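Local coordinates for protein F420-dependent methylenetetrahydromethanopterin dehydrogenase (Methanopyrus kandleri, PDB 1QV9) that catalyses the reversible, coenzyme F420-dependent reduction of methenyl-tetrahydromethanopterin to methylene-tetrahydromethanopterin in methanogenesis from carbon dioxide, at residues 126-140 with 224-238. Numbering follows the deposited sequence. Where two conformers were deposited one is given.
Sequences GARREFLDPVEMAIY and EQDKERYVPIVASAH
A buried loop-on-helix contact joins Arg128, Glu130 and Phe131, in the loop leading into helix 134-150, to Tyr230, Val234, Ala235 and His238 on the first turns of helix 227-257. Toward the start of helix 227-257 lies a cation-pi stack: the Arg128 guanidinium lies flat on one face of the Tyr230 ring, planes 5° apart, with Arg128 CZ 3.6 Å from the ring centroid. Arg128 NE also donates to the carbonyl of Gly220, in the last turn of helix 197-223, which helps fix the stacked group. At the ring's edge Tyr230 OH donates to Glu130 OE1 over 2.6 Å, on the syn side of the carboxylate. A phenylalanine in place of Tyr230 could keep the stack but would probably leave Glu130 OE1 without this donor and its carboxylate freer to turn. The monomer combines an alpha/beta domain with a helix bundle, and this contact probably lies where the loop after strand 115-119 of the parallel sheet packs against the long helices 197-223 and 227-257. With CG anti to the backbone N (chi1 175°), the Phe131 ring is carried toward helix 227-257, where it receives Ala235 CA over one face in a CH-pi contact, 3.9 Å from the centroid. Val234 CG2 adds apolar packing, 3.8 Å from Phe131 CD2. The edge of Phe131 meets one face of His238, a T-shaped pair with planes at 82°, while Tyr140 covers the opposite face obliquely.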
ATOM      1  N   GLY A 126       7.323 -23.503  -5.859  1.00 19.19           N
ATOM      2  CA  GLY A 126       8.558 -23.506  -6.672  1.00 19.06           C
ATOM      3  C   GLY A 126       9.649 -24.304  -5.992  1.00 18.37           C
ATOM      4  O   GLY A 126      10.660 -23.749  -5.533  1.00 21.19           O
ATOM      5  N   ALA A 127       9.468 -25.621  -6.008  1.00 18.24           N
ATOM      6  CA  ALA A 127      10.326 -26.540  -5.292  1.00 18.60           C
ATOM      7  C   ALA A 127      11.701 -26.888  -5.863  1.00 23.39           C
ATOM      8  O   ALA A 127      11.986 -28.059  -6.130  1.00 26.29           O
ATOM      9  CB  ALA A 127       9.536 -27.825  -4.989  1.00 20.38           C
ATOM     10  N   ARG A 128      12.524 -25.865  -6.058  1.00 20.36           N
ATOM     11  CA  ARG A 128      13.909 -26.070  -6.488  1.00 19.42           C
ATOM     12  C   ARG A 128      14.767 -25.724  -5.284  1.00 20.10           C
ATOM     13  O   ARG A 128      14.547 -24.695  -4.626  1.00 19.59           O
ATOM     14  CB  ARG A 128      14.277 -25.148  -7.639  1.00 19.79           C
ATOM     15  CG  ARG A 128      13.731 -25.608  -8.981  1.00 20.39           C
ATOM     16  CD  ARG A 128      14.515 -26.845  -9.474  1.00 22.67           C
ATOM     17  NE  ARG A 128      14.303 -27.067 -10.903  1.00 26.73           N
ATOM     18  CZ  ARG A 128      14.985 -27.965 -11.607  1.00 30.63           C
ATOM     19  NH1 ARG A 128      14.750 -28.111 -12.907  1.00 27.40           N
ATOM     20  NH2 ARG A 128      15.900 -28.710 -11.002  1.00 29.90           N
ATOM     21  N   ARG A 129      15.760 -26.553  -4.983  1.00 17.68           N
ATOM     22  CA  ARG A 129      16.643 -26.329  -3.839  1.00 19.42           C
ATOM     23  C   ARG A 129      17.317 -24.939  -3.755  1.00 18.35           C
ATOM     24  O   ARG A 129      17.567 -24.412  -2.664  1.00 20.99           O
ATOM     25  CB  ARG A 129      17.726 -27.452  -3.783  1.00 23.70           C
ATOM     26  CG  ARG A 129      18.670 -27.336  -2.619  1.00 28.27           C
ATOM     27  CD  ARG A 129      19.640 -28.531  -2.514  1.00 34.56           C
ATOM     28  NE  ARG A 129      18.956 -29.756  -2.101  1.00 38.28           N
ATOM     29  CZ  ARG A 129      18.475 -30.671  -2.939  1.00 42.95           C
ATOM     30  NH1 ARG A 129      17.856 -31.747  -2.466  1.00 44.51           N
ATOM     31  NH2 ARG A 129      18.628 -30.526  -4.248  1.00 42.53           N
ATOM     32  N   GLU A 130      17.619 -24.337  -4.899  1.00 20.45           N
ATOM     33  CA  GLU A 130      18.266 -23.040  -4.924  1.00 20.83           C
ATOM     34  C   GLU A 130      17.368 -21.890  -4.460  1.00 18.62           C
ATOM     35  O   GLU A 130      17.856 -20.814  -4.204  1.00 19.98           O
ATOM     36  CB  GLU A 130      18.737 -22.704  -6.339  1.00 26.59           C
ATOM     37  CG  GLU A 130      19.752 -23.691  -6.935  1.00 25.50           C
ATOM     38  CD  GLU A 130      19.125 -24.848  -7.728  1.00 31.39           C
ATOM     39  OE1 GLU A 130      19.817 -25.364  -8.647  1.00 29.06           O
ATOM     40  OE2 GLU A 130      17.971 -25.264  -7.455  1.00 25.22           O
ATOM     41  N   PHE A 131      16.077 -22.164  -4.331  1.00 19.03           N
ATOM     42  CA  PHE A 131      15.110 -21.117  -3.990  1.00 17.53           C
ATOM     43  C   PHE A 131      14.252 -21.488  -2.803  1.00 16.87           C
ATOM     44  O   PHE A 131      14.060 -20.669  -1.876  1.00 17.05           O
ATOM     45  CB  PHE A 131      14.178 -20.896  -5.183  1.00 18.35           C
ATOM     46  CG  PHE A 131      13.056 -19.930  -4.906  1.00 16.41           C
ATOM     47  CD1 PHE A 131      13.322 -18.584  -4.750  1.00 17.59           C
ATOM     48  CD2 PHE A 131      11.741 -20.387  -4.794  1.00 17.10           C
ATOM     49  CE1 PHE A 131      12.284 -17.652  -4.486  1.00 19.03           C
ATOM     50  CE2 PHE A 131      10.705 -19.460  -4.525  1.00 17.30           C
ATOM     51  CZ  PHE A 131      10.985 -18.117  -4.381  1.00 16.30           C
ATOM     52  N   LEU A 132      13.749 -22.711  -2.812  1.00 17.01           N
ATOM     53  CA  LEU A 132      12.851 -23.106  -1.721  1.00 16.85           C
ATOM     54  C   LEU A 132      13.497 -23.692  -0.476  1.00 19.50           C
ATOM     55  O   LEU A 132      13.834 -24.892  -0.452  1.00 21.02           O
ATOM     56  CB  LEU A 132      11.816 -24.095  -2.240  1.00 15.26           C
ATOM     57  CG  LEU A 132      10.646 -24.291  -1.256  1.00 18.96           C
ATOM     58  CD1 LEU A 132       9.650 -23.157  -1.490  1.00 17.83           C
ATOM     59  CD2 LEU A 132      10.004 -25.641  -1.411  1.00 23.14           C
ATOM     60  N   ASP A 133      13.652 -22.880   0.574  1.00 16.94           N
ATOM     61  CA  ASP A 133      14.152 -23.393   1.853  1.00 15.35           C
ATOM     62  C   ASP A 133      12.915 -23.424   2.775  1.00 15.57           C
ATOM     63  O   ASP A 133      11.823 -23.077   2.317  1.00 15.86           O
ATOM     64  CB  ASP A 133      15.287 -22.531   2.442  1.00 15.69           C
ATOM     65  CG  ASP A 133      14.812 -21.181   2.993  1.00 16.58           C
ATOM     66  OD1 ASP A 133      13.813 -20.636   2.485  1.00 17.32           O
ATOM     67  OD2 ASP A 133      15.471 -20.666   3.913  1.00 16.55           O
ATOM     68  N   PRO A 134      13.049 -23.882   4.027  1.00 16.86           N
ATOM     69  CA  PRO A 134      11.893 -23.951   4.943  1.00 15.27           C
ATOM     70  C   PRO A 134      11.128 -22.627   5.091  1.00 15.78           C
ATOM     71  O   PRO A 134       9.875 -22.615   5.031  1.00 15.08           O
ATOM     72  CB  PRO A 134      12.510 -24.438   6.250  1.00 18.69           C
ATOM     73  CG  PRO A 134      13.632 -25.385   5.720  1.00 18.15           C
ATOM     74  CD  PRO A 134      14.238 -24.542   4.629  1.00 17.56           C
ATOM     75  N   VAL A 135      11.848 -21.522   5.272  1.00 14.32           N
ATOM     76  CA  VAL A 135      11.184 -20.230   5.410  1.00 14.25           C
ATOM     77  C   VAL A 135      10.378 -19.865   4.174  1.00 15.07           C
ATOM     78  O   VAL A 135       9.236 -19.425   4.292  1.00 14.14           O
ATOM     79  CB  VAL A 135      12.204 -19.121   5.776  1.00 15.14           C
ATOM     80  CG1 VAL A 135      11.632 -17.718   5.535  1.00 15.50           C
ATOM     81  CG2 VAL A 135      12.565 -19.305   7.219  1.00 16.50           C
ATOM     82  N   GLU A 136      10.950 -20.000   2.970  1.00 12.62           N
ATOM     83  CA  GLU A 136      10.230 -19.652   1.759  1.00 12.34           C
ATOM     84  C   GLU A 136       8.992 -20.554   1.597  1.00 12.17           C
ATOM     85  O   GLU A 136       7.941 -20.096   1.132  1.00 13.50           O
ATOM     86  CB  GLU A 136      11.133 -19.792   0.501  1.00 14.02           C
ATOM     87  CG  GLU A 136      10.442 -19.390  -0.805  1.00 15.73           C
ATOM     88  CD  GLU A 136      10.088 -17.918  -0.873  1.00 18.74           C
ATOM     89  OE1 GLU A 136       8.938 -17.586  -1.261  1.00 21.45           O
ATOM     90  OE2 GLU A 136      10.946 -17.071  -0.555  1.00 18.42           O
HETATM   91  N   MSE A 137       9.114 -21.832   1.976  0.60 13.81           N
HETATM   92  CA  MSE A 137       7.995 -22.788   1.884  0.60 15.03           C
HETATM   93  C   MSE A 137       6.847 -22.375   2.832  0.60 11.36           C
HETATM   94  O   MSE A 137       5.675 -22.608   2.556  0.60 11.52           O
HETATM   95  CB  MSE A 137       8.433 -24.199   2.260  0.60 16.27           C
HETATM   96  CG  MSE A 137       7.249 -25.132   2.479  0.60 19.13           C
HETATM   97 SE   MSE A 137       7.684 -26.720   3.465  0.60 31.08          SE
HETATM   98  CE  MSE A 137       7.831 -25.994   5.256  0.60 29.37           C
ATOM     99  N   ALA A 138       7.204 -21.800   3.968  1.00 13.11           N
ATOM    100  CA  ALA A 138       6.171 -21.313   4.923  1.00 12.90           C
ATOM    101  C   ALA A 138       5.544 -20.007   4.438  1.00 12.18           C
ATOM    102  O   ALA A 138       4.315 -19.817   4.580  1.00 14.04           O
ATOM    103  CB  ALA A 138       6.771 -21.128   6.335  1.00 13.48           C
ATOM    104  N   ILE A 139       6.337 -19.100   3.852  1.00 12.27           N
ATOM    105  CA  ILE A 139       5.803 -17.842   3.338  1.00 10.57           C
ATOM    106  C   ILE A 139       4.814 -18.135   2.215  1.00 11.93           C
ATOM    107  O   ILE A 139       3.734 -17.567   2.143  1.00 15.14           O
ATOM    108  CB  ILE A 139       6.933 -16.934   2.840  1.00 13.09           C
ATOM    109  CG1 ILE A 139       7.756 -16.504   4.061  1.00 15.24           C
ATOM    110  CG2 ILE A 139       6.377 -15.754   2.046  1.00 14.81           C
ATOM    111  CD1 ILE A 139       8.971 -15.669   3.695  1.00 18.20           C
ATOM    112  N   TYR A 140       5.171 -19.040   1.306  1.00 12.11           N
ATOM    113  CA  TYR A 140       4.247 -19.374   0.232  1.00 13.59           C
ATOM    114  C   TYR A 140       2.952 -19.969   0.771  1.00 12.52           C
ATOM    115  O   TYR A 140       1.873 -19.601   0.316  1.00 13.03           O
ATOM    116  CB  TYR A 140       4.915 -20.414  -0.706  1.00 12.47           C
ATOM    117  CG  TYR A 140       4.045 -20.885  -1.845  1.00 13.87           C
ATOM    118  CD1 TYR A 140       4.103 -20.239  -3.071  1.00 14.05           C
ATOM    119  CD2 TYR A 140       3.169 -21.970  -1.687  1.00 14.57           C
ATOM    120  CE1 TYR A 140       3.301 -20.676  -4.163  1.00 16.85           C
ATOM    121  CE2 TYR A 140       2.353 -22.404  -2.756  1.00 15.77           C
ATOM    122  CZ  TYR A 140       2.442 -21.754  -3.986  1.00 17.61           C
ATOM    123  OH  TYR A 140       1.669 -22.221  -5.041  1.00 16.60           O
ATOM    124  N   GLU A 224      12.309 -26.839 -17.403  1.00 27.12           N
ATOM    125  CA  GLU A 224      13.543 -26.068 -17.521  1.00 27.37           C
ATOM    126  C   GLU A 224      14.672 -26.722 -16.727  1.00 29.05           C
ATOM    127  O   GLU A 224      14.508 -27.036 -15.552  1.00 28.10           O
ATOM    128  CB  GLU A 224      13.290 -24.635 -17.002  1.00 26.15           C
ATOM    129  CG  GLU A 224      14.454 -23.702 -17.116  1.00 26.46           C
ATOM    130  CD  GLU A 224      14.941 -23.570 -18.549  1.00 33.94           C
ATOM    131  OE1 GLU A 224      16.072 -24.020 -18.834  1.00 31.45           O
ATOM    132  OE2 GLU A 224      14.193 -23.031 -19.387  1.00 34.02           O
ATOM    133  N   GLN A 225      15.825 -26.919 -17.371  1.00 29.02           N
ATOM    134  CA  GLN A 225      16.957 -27.558 -16.719  1.00 27.11           C
ATOM    135  C   GLN A 225      18.163 -26.650 -16.495  1.00 24.47           C
ATOM    136  O   GLN A 225      19.109 -27.028 -15.810  1.00 31.39           O
ATOM    137  CB  GLN A 225      17.390 -28.778 -17.542  1.00 33.91           C
ATOM    138  CG  GLN A 225      16.270 -29.756 -17.790  1.00 34.09           C
ATOM    139  CD  GLN A 225      15.798 -30.415 -16.516  1.00 41.46           C
ATOM    140  OE1 GLN A 225      16.599 -30.992 -15.780  1.00 49.36           O
ATOM    141  NE2 GLN A 225      14.495 -30.348 -16.250  1.00 38.54           N
ATOM    142  N   ASP A 226      18.137 -25.462 -17.074  1.00 25.24           N
ATOM    143  CA  ASP A 226      19.220 -24.501 -16.888  1.00 23.81           C
ATOM    144  C   ASP A 226      18.888 -23.665 -15.625  1.00 28.20           C
ATOM    145  O   ASP A 226      17.916 -22.923 -15.639  1.00 29.26           O
ATOM    146  CB  ASP A 226      19.288 -23.588 -18.098  1.00 31.02           C
ATOM    147  CG  ASP A 226      20.371 -22.533 -17.985  1.00 32.40           C
ATOM    148  OD1 ASP A 226      20.503 -21.753 -18.950  1.00 36.61           O
ATOM    149  OD2 ASP A 226      21.089 -22.467 -16.958  1.00 35.77           O
ATOM    150  N   LYS A 227      19.698 -23.776 -14.575  1.00 28.80           N
ATOM    151  CA  LYS A 227      19.464 -23.027 -13.326  1.00 27.73           C
ATOM    152  C   LYS A 227      19.356 -21.504 -13.493  1.00 33.25           C
ATOM    153  O   LYS A 227      18.586 -20.854 -12.759  1.00 29.60           O
ATOM    154  CB  LYS A 227      20.552 -23.332 -12.291  1.00 35.66           C
ATOM    155  CG  LYS A 227      21.957 -22.904 -12.706  1.00 40.85           C
ATOM    156  CD  LYS A 227      22.938 -22.874 -11.537  1.00 42.20           C
ATOM    157  CE  LYS A 227      23.141 -24.237 -10.912  1.00 47.89           C
ATOM    158  NZ  LYS A 227      23.889 -25.195 -11.783  1.00 51.38           N
ATOM    159  N   GLU A 228      20.121 -20.919 -14.418  1.00 27.91           N
ATOM    160  CA  GLU A 228      20.053 -19.476 -14.624  1.00 30.66           C
ATOM    161  C   GLU A 228      18.657 -19.073 -15.077  1.00 25.57           C
ATOM    162  O   GLU A 228      18.302 -17.898 -15.036  1.00 27.70           O
ATOM    163  CB  GLU A 228      21.070 -19.010 -15.675  1.00 35.75           C
ATOM    164  CG  GLU A 228      22.528 -19.125 -15.239  1.00 44.64           C
ATOM    165  CD  GLU A 228      23.501 -18.574 -16.280  1.00 52.60           C
ATOM    166  OE1 GLU A 228      24.729 -18.630 -16.038  1.00 56.60           O
ATOM    167  OE2 GLU A 228      23.039 -18.083 -17.342  1.00 55.70           O
ATOM    168  N   ARG A 229      17.890 -20.045 -15.561  1.00 22.89           N
ATOM    169  CA  ARG A 229      16.525 -19.812 -15.993  1.00 25.25           C
ATOM    170  C   ARG A 229      15.508 -20.357 -14.982  1.00 26.05           C
ATOM    171  O   ARG A 229      14.544 -19.653 -14.664  1.00 22.70           O
ATOM    172  CB  ARG A 229      16.256 -20.471 -17.351  1.00 26.90           C
ATOM    173  CG  ARG A 229      16.970 -19.796 -18.521  1.00 25.38           C
ATOM    174  CD  ARG A 229      16.765 -20.621 -19.787  1.00 25.92           C
ATOM    175  NE  ARG A 229      15.424 -20.504 -20.372  1.00 25.74           N
ATOM    176  CZ  ARG A 229      15.014 -19.484 -21.129  1.00 21.74           C
ATOM    177  NH1 ARG A 229      13.781 -19.480 -21.620  1.00 26.40           N
ATOM    178  NH2 ARG A 229      15.830 -18.469 -21.403  1.00 26.42           N
ATOM    179  N   TYR A 230      15.684 -21.582 -14.484  1.00 23.76           N
ATOM    180  CA  TYR A 230      14.656 -22.098 -13.574  1.00 22.27           C
ATOM    181  C   TYR A 230      14.599 -21.435 -12.205  1.00 22.44           C
ATOM    182  O   TYR A 230      13.531 -21.439 -11.612  1.00 20.53           O
ATOM    183  CB  TYR A 230      14.676 -23.645 -13.422  1.00 22.51           C
ATOM    184  CG  TYR A 230      15.869 -24.302 -12.753  1.00 22.57           C
ATOM    185  CD1 TYR A 230      16.682 -25.203 -13.478  1.00 24.26           C
ATOM    186  CD2 TYR A 230      16.151 -24.125 -11.402  1.00 22.33           C
ATOM    187  CE1 TYR A 230      17.717 -25.892 -12.861  1.00 25.37           C
ATOM    188  CE2 TYR A 230      17.186 -24.809 -10.771  1.00 24.37           C
ATOM    189  CZ  TYR A 230      17.971 -25.701 -11.509  1.00 29.92           C
ATOM    190  OH  TYR A 230      18.979 -26.398 -10.887  1.00 25.47           O
ATOM    191  N   VAL A 231      15.692 -20.882 -11.694  1.00 20.06           N
ATOM    192  CA  VAL A 231      15.590 -20.229 -10.365  1.00 20.92           C
ATOM    193  C   VAL A 231      14.656 -18.989 -10.495  1.00 21.87           C
ATOM    194  O   VAL A 231      13.716 -18.829  -9.662  1.00 20.36           O
ATOM    195  CB  VAL A 231      16.974 -19.846  -9.779  1.00 21.11           C
ATOM    196  CG1 VAL A 231      16.820 -19.107  -8.429  1.00 25.05           C
ATOM    197  CG2 VAL A 231      17.784 -21.124  -9.558  1.00 23.19           C
ATOM    198  N   PRO A 232      14.870 -18.105 -11.499  1.00 17.88           N
ATOM    199  CA  PRO A 232      13.992 -16.937 -11.669  1.00 18.02           C
ATOM    200  C   PRO A 232      12.559 -17.408 -11.939  1.00 20.95           C
ATOM    201  O   PRO A 232      11.578 -16.809 -11.449  1.00 17.39           O
ATOM    202  CB  PRO A 232      14.559 -16.220 -12.895  1.00 24.28           C
ATOM    203  CG  PRO A 232      16.025 -16.496 -12.787  1.00 21.85           C
ATOM    204  CD  PRO A 232      16.102 -17.945 -12.317  1.00 18.99           C
ATOM    205  N   ILE A 233      12.394 -18.475 -12.727  1.00 18.02           N
ATOM    206  CA  ILE A 233      11.059 -18.940 -13.003  1.00 17.61           C
ATOM    207  C   ILE A 233      10.317 -19.363 -11.719  1.00 18.03           C
ATOM    208  O   ILE A 233       9.167 -18.912 -11.507  1.00 17.91           O
ATOM    209  CB  ILE A 233      11.082 -20.112 -14.054  1.00 20.59           C
ATOM    210  CG1 ILE A 233      11.532 -19.531 -15.408  1.00 21.04           C
ATOM    211  CG2 ILE A 233       9.710 -20.771 -14.171  1.00 19.59           C
ATOM    212  CD1 ILE A 233      11.785 -20.611 -16.474  1.00 23.92           C
ATOM    213  N   VAL A 234      10.911 -20.213 -10.880  1.00 15.91           N
ATOM    214  CA  VAL A 234      10.148 -20.632  -9.691  1.00 16.73           C
ATOM    215  C   VAL A 234       9.926 -19.439  -8.752  1.00 17.41           C
ATOM    216  O   VAL A 234       8.877 -19.378  -8.084  1.00 17.78           O
ATOM    217  CB  VAL A 234      10.777 -21.808  -8.911  1.00 17.23           C
ATOM    218  CG1 VAL A 234      10.775 -23.076  -9.804  1.00 17.97           C
ATOM    219  CG2 VAL A 234      12.147 -21.459  -8.402  1.00 19.47           C
ATOM    220  N   ALA A 235      10.854 -18.493  -8.719  1.00 15.53           N
ATOM    221  CA  ALA A 235      10.683 -17.321  -7.833  1.00 16.83           C
ATOM    222  C   ALA A 235       9.534 -16.478  -8.331  1.00 20.10           C
ATOM    223  O   ALA A 235       8.791 -15.882  -7.530  1.00 15.75           O
ATOM    224  CB  ALA A 235      11.933 -16.476  -7.792  1.00 15.76           C
ATOM    225  N   SER A 236       9.357 -16.396  -9.655  1.00 16.68           N
ATOM    226  CA  SER A 236       8.271 -15.595 -10.196  1.00 17.21           C
ATOM    227  C   SER A 236       6.902 -16.182  -9.809  1.00 15.51           C
ATOM    228  O   SER A 236       5.950 -15.431  -9.627  1.00 16.28           O
ATOM    229  CB  SER A 236       8.415 -15.437 -11.727  1.00 17.72           C
ATOM    230  OG  SER A 236       7.990 -16.593 -12.402  1.00 18.44           O
ATOM    231  N   ALA A 237       6.825 -17.499  -9.654  1.00 15.09           N
ATOM    232  CA  ALA A 237       5.586 -18.171  -9.260  1.00 14.39           C
ATOM    233  C   ALA A 237       5.210 -17.691  -7.842  1.00 13.07           C
ATOM    234  O   ALA A 237       4.020 -17.423  -7.561  1.00 16.36           O
ATOM    235  CB  ALA A 237       5.792 -19.664  -9.272  1.00 16.35           C
ATOM    236  N   HIS A 238       6.216 -17.567  -6.990  1.00 14.81           N
ATOM    237  CA  HIS A 238       5.939 -17.139  -5.602  1.00 13.98           C
ATOM    238  C   HIS A 238       5.542 -15.659  -5.566  1.00 17.51           C
ATOM    239  O   HIS A 238       4.693 -15.256  -4.739  1.00 16.37           O
ATOM    240  CB  HIS A 238       7.149 -17.422  -4.740  1.00 13.93           C
ATOM    241  CG  HIS A 238       7.246 -18.845  -4.261  1.00 15.78           C
ATOM    242  ND1 HIS A 238       7.058 -19.947  -5.077  1.00 20.69           N
ATOM    243  CD2 HIS A 238       7.587 -19.343  -3.048  1.00 10.37           C
ATOM    244  CE1 HIS A 238       7.282 -21.054  -4.383  1.00 13.04           C
ATOM    245  NE2 HIS A 238       7.610 -20.708  -3.154  1.00 19.97           N
TER